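Local coordinates for protein LysR family transcriptional regulator (Vibrio vulnificus, PDB 5FHK) that probably activates virulence genes such as tcpPH by binding DNA as a LysR-type regulator, of which this chain is the regulatory domain, at residues I180-N185 against Y200-N205; N137-A142 against T150-V155. All coordinates share one frame; numbering follows the deposited sequence.

Interaction 1: residues I180-N185 against Y200-N205; sequences IYMLYN and YVIAYN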
# COMPACT_ATOMS: atom_id res chain seq x y z
N ILE A 180 17.66 -3.37 6.46
CA ILE A 180 16.48 -3.35 7.31
C ILE A 180 16.90 -3.87 8.67
O ILE A 180 17.55 -4.91 8.79
CB ILE A 180 15.34 -4.18 6.70
CG1 ILE A 180 14.85 -3.54 5.39
CG2 ILE A 180 14.19 -4.23 7.66
CD1 ILE A 180 15.64 -3.95 4.18
N TYR A 181 16.55 -3.13 9.70
CA TYR A 181 16.93 -3.50 11.05
C TYR A 181 15.69 -3.81 11.85
O TYR A 181 14.58 -3.38 11.52
CB TYR A 181 17.72 -2.39 11.73
CG TYR A 181 19.08 -2.16 11.14
CD1 TYR A 181 19.24 -1.39 10.00
CD2 TYR A 181 20.22 -2.70 11.73
CE1 TYR A 181 20.47 -1.18 9.46
CE2 TYR A 181 21.47 -2.49 11.19
CZ TYR A 181 21.59 -1.73 10.05
OH TYR A 181 22.82 -1.50 9.48
N MET A 182 15.90 -4.59 12.91
CA MET A 182 14.90 -4.77 13.95
C MET A 182 15.44 -4.09 15.20
O MET A 182 16.55 -4.42 15.65
CB MET A 182 14.60 -6.25 14.20
CG MET A 182 13.73 -6.51 15.41
SD MET A 182 13.35 -8.26 15.66
CE MET A 182 15.01 -8.93 15.77
N LEU A 183 14.68 -3.13 15.72
CA LEU A 183 15.06 -2.36 16.90
C LEU A 183 14.15 -2.69 18.07
O LEU A 183 12.95 -2.92 17.88
CB LEU A 183 14.97 -0.86 16.63
CG LEU A 183 15.48 -0.23 15.33
CD1 LEU A 183 15.49 1.31 15.51
CD2 LEU A 183 16.87 -0.71 15.03
N TYR A 184 14.71 -2.71 19.28
CA TYR A 184 13.92 -2.85 20.50
C TYR A 184 14.71 -2.38 21.71
O TYR A 184 15.95 -2.45 21.74
CB TYR A 184 13.44 -4.29 20.72
CG TYR A 184 14.53 -5.34 20.73
CD1 TYR A 184 15.09 -5.79 19.54
CD2 TYR A 184 14.97 -5.90 21.91
CE1 TYR A 184 16.07 -6.76 19.53
CE2 TYR A 184 15.97 -6.89 21.91
CZ TYR A 184 16.51 -7.30 20.70
OH TYR A 184 17.49 -8.27 20.63
N ASN A 185 13.97 -1.92 22.73
CA ASN A 185 14.56 -1.38 23.94
C ASN A 185 15.32 -2.46 24.70
O ASN A 185 14.93 -3.63 24.70
CB ASN A 185 13.47 -0.80 24.82
CG ASN A 185 14.02 -0.00 26.00
OD1 ASN A 185 14.56 -0.57 26.96
ND2 ASN A 185 13.88 1.33 25.94
N TYR A 200 10.98 -15.28 17.83
CA TYR A 200 10.46 -15.82 16.58
C TYR A 200 11.18 -15.21 15.38
O TYR A 200 11.64 -15.93 14.49
CB TYR A 200 8.95 -15.59 16.47
CG TYR A 200 8.34 -16.30 15.28
CD1 TYR A 200 7.93 -17.64 15.37
CD2 TYR A 200 8.20 -15.65 14.07
CE1 TYR A 200 7.38 -18.29 14.26
CE2 TYR A 200 7.64 -16.28 12.99
CZ TYR A 200 7.24 -17.60 13.09
OH TYR A 200 6.70 -18.16 11.97
N VAL A 201 11.34 -13.88 15.39
CA VAL A 201 11.98 -13.16 14.29
C VAL A 201 13.41 -13.64 14.11
O VAL A 201 13.83 -13.99 13.00
CB VAL A 201 11.92 -11.64 14.52
CG1 VAL A 201 12.66 -10.88 13.42
CG2 VAL A 201 10.49 -11.15 14.59
N ILE A 202 14.16 -13.72 15.21
CA ILE A 202 15.54 -14.17 15.08
C ILE A 202 15.59 -15.62 14.59
O ILE A 202 16.35 -15.95 13.68
CB ILE A 202 16.31 -13.98 16.39
CG1 ILE A 202 16.45 -12.48 16.70
CG2 ILE A 202 17.68 -14.61 16.29
CD1 ILE A 202 16.71 -12.18 18.19
N ALA A 203 14.76 -16.48 15.17
CA ALA A 203 14.74 -17.87 14.74
C ALA A 203 14.17 -18.03 13.34
O ALA A 203 14.43 -19.04 12.69
CB ALA A 203 13.97 -18.74 15.74
N TYR A 204 13.40 -17.06 12.86
CA TYR A 204 12.94 -17.13 11.47
C TYR A 204 14.09 -16.92 10.50
O TYR A 204 14.15 -17.56 9.44
CB TYR A 204 11.86 -16.07 11.25
CG TYR A 204 11.01 -16.28 10.02
CD1 TYR A 204 9.83 -17.00 10.11
CD2 TYR A 204 11.36 -15.72 8.78
CE1 TYR A 204 9.02 -17.20 9.00
CE2 TYR A 204 10.55 -15.92 7.65
CZ TYR A 204 9.38 -16.66 7.78
OH TYR A 204 8.54 -16.89 6.72
N ASN A 205 15.02 -16.02 10.84
CA ASN A 205 16.10 -15.57 9.95
C ASN A 205 17.40 -16.37 10.13
O ASN A 205 18.48 -15.90 9.75
CB ASN A 205 16.38 -14.08 10.17
CG ASN A 205 15.27 -13.17 9.63
OD1 ASN A 205 15.37 -12.65 8.52
ND2 ASN A 205 14.22 -12.98 10.42
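Met182 in the middle of strand 180-185 faces Val201 in the last turn of helix 192-204, their CA atoms 8.9 Å apart, so one long side chain has to bridge most of the gap. Met182 supplies it. Its chain runs extended from the strand, with CG anti to the backbone N (chi1 171°), and folds only at the last bond (chi3 58°), which turns the methyl aside. Met182 and Val201 therefore reach each other tip to tip. The sulfur SD of Met182 sits 3.5 Å from CG1 of Val201, a snug van der Waals contact, and 3.8 Å from CB of the same valine. The bent-over methyl CE of Met182 lies 3.9 Å from Val201 CG1 and equally 3.9 Å from CG1 of Ile202, whose side chain runs across that of Met182 at about a right angle. One thioether thus serves two consecutive helix residues. The fold is the type 2 periplasmic-binding-protein architecture of LysR regulatory domains. Strand 178-185 runs antiparallel to strands 56-60 and 68-82, and helix 192-204, the last of the chain, packs over this part of the sheet. Val56 and Phe58 also touch Met182 and Met25 of helix 18-32 meets Val201, which continues the apolar layer, while Ile202 also rests on the side chain of Arg71. Only carbon and sulfur meet across this interface; the polar contact nearby is internal to the helix end. There Asn205 folds its side chain back, and its ND2 donates to Val201 O at 2.8 Å with a nearly straight N-H (168°). The same carbonyl oxygen takes the backbone N of Asn205 at 3.2 Å from the opposite face of its plane, so two donors of the final modelled residue grip a single acceptor.

Interaction 2: residues N137-A142 against T150-V155; sequences NVVRSA and TLMPDV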
# COMPACT_ATOMS: atom_id res chain seq x y z
N ASN A 137 3.90 1.02 -4.91
CA ASN A 137 3.06 0.04 -5.58
C ASN A 137 2.36 0.66 -6.80
O ASN A 137 2.35 0.05 -7.87
CB ASN A 137 2.06 -0.58 -4.60
CG ASN A 137 1.07 0.43 -4.02
OD1 ASN A 137 1.32 1.65 -3.99
ND2 ASN A 137 -0.07 -0.07 -3.54
N VAL A 138 1.80 1.87 -6.67
CA VAL A 138 1.12 2.44 -7.84
C VAL A 138 2.11 2.85 -8.92
O VAL A 138 1.77 2.87 -10.10
CB VAL A 138 0.22 3.62 -7.45
CG1 VAL A 138 -0.88 3.15 -6.49
CG2 VAL A 138 1.03 4.72 -6.85
N VAL A 139 3.34 3.22 -8.53
CA VAL A 139 4.39 3.51 -9.51
C VAL A 139 4.71 2.26 -10.34
O VAL A 139 4.88 2.33 -11.56
CB VAL A 139 5.63 4.05 -8.77
CG1 VAL A 139 6.77 4.26 -9.74
CG2 VAL A 139 5.29 5.38 -8.05
N ARG A 140 4.85 1.12 -9.68
CA ARG A 140 5.10 -0.12 -10.39
C ARG A 140 4.01 -0.39 -11.40
O ARG A 140 4.28 -0.77 -12.54
CB ARG A 140 5.23 -1.29 -9.40
CG ARG A 140 5.54 -2.60 -10.10
CD ARG A 140 4.94 -3.76 -9.37
NE ARG A 140 3.48 -3.68 -9.26
CZ ARG A 140 2.62 -3.90 -10.25
NH1 ARG A 140 3.05 -4.22 -11.46
NH2 ARG A 140 1.31 -3.80 -10.02
N SER A 141 2.76 -0.17 -11.01
CA SER A 141 1.64 -0.43 -11.91
C SER A 141 1.77 0.38 -13.19
O SER A 141 1.53 -0.15 -14.28
CB SER A 141 0.33 -0.13 -11.19
OG SER A 141 -0.63 0.35 -12.11
N ALA A 142 2.21 1.64 -13.10
CA ALA A 142 2.34 2.47 -14.29
C ALA A 142 3.51 2.02 -15.15
O ALA A 142 3.44 2.10 -16.39
CB ALA A 142 2.50 3.95 -13.89
N THR A 150 11.30 3.52 -13.95
CA THR A 150 11.23 3.80 -12.53
C THR A 150 12.42 3.19 -11.80
O THR A 150 13.15 2.35 -12.33
CB THR A 150 9.95 3.26 -11.89
OG1 THR A 150 9.98 3.54 -10.49
CG2 THR A 150 9.87 1.74 -12.09
N LEU A 151 12.60 3.62 -10.56
CA LEU A 151 13.57 3.02 -9.66
C LEU A 151 12.80 2.35 -8.54
O LEU A 151 11.93 2.97 -7.92
CB LEU A 151 14.53 4.06 -9.11
CG LEU A 151 15.52 3.46 -8.11
CD1 LEU A 151 16.57 2.74 -8.89
CD2 LEU A 151 16.17 4.55 -7.26
N MET A 152 13.13 1.10 -8.27
CA MET A 152 12.23 0.29 -7.48
C MET A 152 13.05 -0.67 -6.63
O MET A 152 14.06 -1.22 -7.12
CB MET A 152 11.28 -0.47 -8.40
CG MET A 152 10.17 -1.24 -7.74
SD MET A 152 8.80 -0.21 -7.22
CE MET A 152 8.46 0.71 -8.71
N PRO A 153 12.67 -0.90 -5.37
CA PRO A 153 13.37 -1.89 -4.55
C PRO A 153 13.25 -3.28 -5.17
O PRO A 153 12.13 -3.75 -5.43
CB PRO A 153 12.67 -1.82 -3.19
CG PRO A 153 11.87 -0.55 -3.21
CD PRO A 153 11.50 -0.34 -4.67
N ASP A 154 14.39 -3.94 -5.36
CA ASP A 154 14.43 -5.19 -6.13
C ASP A 154 13.48 -6.25 -5.58
O ASP A 154 12.85 -6.98 -6.35
CB ASP A 154 15.86 -5.75 -6.19
CG ASP A 154 16.48 -5.98 -4.81
OD1 ASP A 154 15.80 -5.73 -3.78
OD2 ASP A 154 17.66 -6.40 -4.76
N VAL A 155 13.35 -6.35 -4.25
CA VAL A 155 12.45 -7.34 -3.65
C VAL A 155 11.01 -7.17 -4.13
O VAL A 155 10.25 -8.14 -4.18
CB VAL A 155 12.53 -7.28 -2.11
CG1 VAL A 155 11.89 -6.01 -1.57
CG2 VAL A 155 11.89 -8.52 -1.50
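Val139 and Thr150 each place the branch that touches anti to its own backbone N: CG1 of Val139 (chi1 176°) and OG1 of Thr150 (chi1 178°). The two branches are carried into the space between helix and strand, where Val139 CG1 lies 3.4 Å from Thr150 OG1 and 4.0 Å from Thr150 CB. The methyl-to-hydroxyl contact is van der Waals; the hydrogen-bonding needs of OG1 are met by the main-chain oxygen of Leu105, on the neighbouring strand 104-107, so a buried polar atom can sit beside a valine methyl. Two residues on, Met152 leaves the same face of the strand and bends twice, at chi2 and at chi3, which brings its methyl CE back against the helix. Met152 CE comes within 3.8 Å of the backbone N of Arg140 and 3.9 Å of Arg140 CB, and it touches Val139 CG1 at 4.1 Å. The methyl thus lies against the helix backbone at Arg140, beside the valine; only the base of the arginine takes part, its guanidinium end leading away from the strand. Leu136 and Ile157 also pack on Met152, and Ala133 on Val139. The helix and strand axes approach to 9.3 Å, with 129° between their directions. On its outward side the helix meets the second subunit: Ser141 OG bonds Asn27 ND2 of that chain, and Val138 packs on its Met23. Strand 131-133, helix 136-144 and strand 149-153 form a beta-alpha-beta crossover with strand 104-107 lying parallel between the two strands, a building block of the alpha/beta subdomains of the periplasmic-binding-protein fold found in LysR regulatory domains.

How the interactions relate
Interactions 1 and 2 lie on opposite sides of the centre of the chain, their own centres 26 Å apart and their nearest atoms about 7 Å apart, without touching. They are packing contacts of the two alpha/beta halves of the domain, and strand 68-82 joins them: it bonds to strand 178-185 through Arg71 and Ile73 and to strand 149-153 through Ile79 and Val81. In LysR relatives effectors bind in the cleft between such halves. Across the dimer, helix 18-32 relates them again: it touches interaction 1 in its own chain, and the same helix of the second subunit packs on helix 137-142, consistent with the dimers of this family.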